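SCARECROW-LIKE protein 7 (Oryza sativa Japonica Group, PDB 5HYZ) is a probable GRAS-family transcription factor that binds DNA in vitro and takes part in plant development and resistance to environmental stress. Local coordinates at residues Q99-A104 with P234-L239. Sequence-based numbering, arbitrary orientation.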
ATOM      1  N   GLN A  99      -2.041   0.513  16.275  1.00 12.01           N
ATOM      2  CA  GLN A  99      -1.233  -0.338  17.122  1.00 13.18           C
ATOM      3  C   GLN A  99      -1.387   0.069  18.580  1.00 12.06           C
ATOM      4  O   GLN A  99      -1.516  -0.802  19.480  1.00 12.17           O
ATOM      5  CB  GLN A  99       0.248  -0.270  16.627  1.00 16.35           C
ATOM      6  CG  GLN A  99       1.148  -1.286  17.315  1.00 23.31           C
ATOM      7  CD  GLN A  99       0.721  -2.730  16.955  1.00 39.62           C
ATOM      8  OE1 GLN A  99       0.304  -3.011  15.808  1.00 39.41           O
ATOM      9  NE2 GLN A  99       0.788  -3.641  17.943  1.00 39.97           N
ATOM     10  N   ALA A 100      -1.404   1.383  18.823  1.00 13.73           N
ATOM     11  CA  ALA A 100      -1.627   1.862  20.217  1.00 13.95           C
ATOM     12  C   ALA A 100      -3.011   1.478  20.769  1.00 13.61           C
ATOM     13  O   ALA A 100      -3.123   1.083  21.937  1.00 10.81           O
ATOM     14  CB  ALA A 100      -1.475   3.352  20.299  1.00 14.37           C
ATOM     15  N   ILE A 101      -4.044   1.564  19.913  1.00  9.21           N
ATOM     16  CA  ILE A 101      -5.383   1.151  20.364  1.00 10.49           C
ATOM     17  C   ILE A 101      -5.409  -0.353  20.694  1.00 12.07           C
ATOM     18  O   ILE A 101      -5.986  -0.792  21.672  1.00 14.01           O
ATOM     19  CB  ILE A 101      -6.389   1.485  19.272  1.00  7.99           C
ATOM     20  CG1 ILE A 101      -6.456   3.026  19.155  1.00 11.92           C
ATOM     21  CG2 ILE A 101      -7.764   0.879  19.622  1.00 10.15           C
ATOM     22  CD1 ILE A 101      -7.241   3.554  17.864  1.00 12.88           C
ATOM     23  N   LEU A 102      -4.771  -1.143  19.820  1.00 11.66           N
ATOM     24  CA  LEU A 102      -4.757  -2.603  19.995  1.00 12.60           C
ATOM     25  C   LEU A 102      -4.122  -2.971  21.297  1.00 16.65           C
ATOM     26  O   LEU A 102      -4.620  -3.829  22.024  1.00 18.32           O
ATOM     27  CB  LEU A 102      -4.016  -3.256  18.800  1.00 16.07           C
ATOM     28  CG  LEU A 102      -4.048  -4.780  18.727  1.00 32.61           C
ATOM     29  CD1 LEU A 102      -5.403  -5.109  18.213  1.00 29.49           C
ATOM     30  CD2 LEU A 102      -3.023  -5.343  17.762  1.00 32.72           C
ATOM     31  N   GLU A 103      -3.004  -2.324  21.601  1.00 14.33           N
ATOM     32  CA  GLU A 103      -2.335  -2.635  22.836  1.00 19.36           C
ATOM     33  C   GLU A 103      -3.070  -2.130  24.069  1.00 19.16           C
ATOM     34  O   GLU A 103      -3.116  -2.825  25.085  1.00 20.10           O
ATOM     35  CB  GLU A 103      -0.938  -2.066  22.795  1.00 20.84           C
ATOM     36  CG  GLU A 103      -0.163  -2.954  21.783  1.00 20.88           C
ATOM     37  CD  GLU A 103       1.278  -2.461  21.508  1.00 37.20           C
ATOM     38  OE1 GLU A 103       1.734  -1.507  22.176  1.00 35.31           O
ATOM     39  OE2 GLU A 103       1.921  -3.009  20.586  1.00 36.18           O
ATOM     40  N   ALA A 104      -3.654  -0.944  23.976  1.00 13.37           N
ATOM     41  CA  ALA A 104      -4.388  -0.404  25.142  1.00 13.36           C
ATOM     42  C   ALA A 104      -5.630  -1.187  25.509  1.00 17.44           C
ATOM     43  O   ALA A 104      -6.086  -1.155  26.652  1.00 15.24           O
ATOM     44  CB  ALA A 104      -4.765   1.077  24.886  1.00 14.47           C
ATOM     45  N   PRO A 234     -11.337   7.015  28.480  1.00 16.30           N
ATOM     46  CA  PRO A 234     -10.713   6.135  27.464  1.00 13.42           C
ATOM     47  C   PRO A 234      -9.499   5.390  27.971  1.00 13.98           C
ATOM     48  O   PRO A 234      -8.664   5.868  28.762  1.00 13.98           O
ATOM     49  CB  PRO A 234     -10.354   7.137  26.332  1.00 12.35           C
ATOM     50  CG  PRO A 234     -10.268   8.510  27.051  1.00 14.87           C
ATOM     51  CD  PRO A 234     -11.285   8.441  28.123  1.00 14.65           C
ATOM     52  N   ALA A 235      -9.348   4.174  27.453  1.00 12.30           N
ATOM     53  CA  ALA A 235      -8.152   3.396  27.667  1.00 17.29           C
ATOM     54  C   ALA A 235      -6.973   4.056  27.018  1.00 12.01           C
ATOM     55  O   ALA A 235      -5.800   3.894  27.470  1.00 12.81           O
ATOM     56  CB  ALA A 235      -8.356   1.974  27.081  1.00 14.77           C
ATOM     57  N   VAL A 236      -7.236   4.765  25.893  1.00 11.39           N
ATOM     58  CA  VAL A 236      -6.190   5.497  25.183  1.00 10.03           C
ATOM     59  C   VAL A 236      -6.850   6.550  24.272  1.00 12.66           C
ATOM     60  O   VAL A 236      -7.984   6.383  23.814  1.00  9.66           O
ATOM     61  CB  VAL A 236      -5.292   4.512  24.322  1.00 11.61           C
ATOM     62  CG1 VAL A 236      -6.091   3.953  23.125  1.00 15.12           C
ATOM     63  CG2 VAL A 236      -4.026   5.245  23.831  1.00 13.42           C
ATOM     64  N   VAL A 237      -6.119   7.618  24.010  1.00  9.58           N
ATOM     65  CA  VAL A 237      -6.477   8.648  23.068  1.00 10.83           C
ATOM     66  C   VAL A 237      -5.323   8.778  22.114  1.00 13.57           C
ATOM     67  O   VAL A 237      -4.155   8.982  22.543  1.00 13.76           O
ATOM     68  CB  VAL A 237      -6.690  10.012  23.774  1.00 11.16           C
ATOM     69  CG1 VAL A 237      -6.996  11.110  22.706  1.00 12.49           C
ATOM     70  CG2 VAL A 237      -7.841   9.931  24.810  1.00 11.78           C
ATOM     71  N   THR A 238      -5.592   8.626  20.827  1.00 10.37           N
ATOM     72  CA  THR A 238      -4.531   8.744  19.858  1.00 11.23           C
ATOM     73  C   THR A 238      -4.622  10.059  19.138  1.00 14.71           C
ATOM     74  O   THR A 238      -5.717  10.547  18.823  1.00 14.09           O
ATOM     75  CB  THR A 238      -4.567   7.580  18.826  1.00 13.32           C
ATOM     76  OG1 THR A 238      -5.923   7.376  18.416  1.00 14.05           O
ATOM     77  CG2 THR A 238      -4.146   6.300  19.526  1.00 14.15           C
ATOM     78  N   LEU A 239      -3.450  10.656  18.920  1.00 10.71           N
ATOM     79  CA  LEU A 239      -3.371  11.975  18.339  1.00  8.00           C
ATOM     80  C   LEU A 239      -2.456  11.930  17.134  1.00 12.51           C
ATOM     81  O   LEU A 239      -1.277  11.495  17.256  1.00 13.10           O
ATOM     82  CB  LEU A 239      -2.824  12.995  19.357  1.00 11.44           C
ATOM     83  CG  LEU A 239      -2.649  14.436  18.860  1.00 13.10           C
ATOM     84  CD1 LEU A 239      -4.017  15.046  18.571  1.00 15.35           C
ATOM     85  CD2 LEU A 239      -1.970  15.257  20.016  1.00 15.56           C
TER
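Ala100, Ile101 and Ala104 meet Val236 and Thr238 without any aromatic ring between them, in the Rossmann-like sheet of the GRAS domain, where the last turns of helix 89-104 pack on one face, over strand 236-242. The planar groups pair along the helix instead: Glu103 OE2 lies nearly in the amide plane of Gln99 and accepts a hydrogen bond from NE2 (2.9 Å), which comes from above the carboxylate plane, 37° out of it. OE2 has a second hydrogen bond, with Ser329 OG. At the edges of strand 236-242 lie two neighbours, strand 202-208 running parallel and strand 366-374 antiparallel, while Val237 points away from the helix and touches Phe323.

The example is consistent with alanines at the interface allowing a helix to approach a sheet closely. Helix and strand segments run nearly antiparallel (174°), with axes 8.7 Å apart at closest approach. Ala104 sets the tightest point, its CB resting 3.5 Å from Val236 CB. Because chi1 of Val236 is 70°, CG1 sits between the backbone N and the carbonyl carbon, from where it meets both Ala104 CB (3.6 Å) and Ile101 CA (4.0 Å). Ile101 crosses Val236 and Thr238 at about a right angle, and its CG1 comes 4.0 Å from Thr238 CG2; it also packs on Ala204 in the neighbouring strand 202-208 and, in helix 122-132, on Trp124 and Leu127. The methyl CG2 of Thr238 also meets Ala100 CB at 4.1 Å, whereas the buried OG1, hydrogen-bonded to Asn206 OD1 in the adjoining strand, lies beside Ile101 CD1 as well. At the same end of the helix as the Ala104-Val236 contact, Ala235 adds its methyl: CB lies 3.9 Å from Ala104 O.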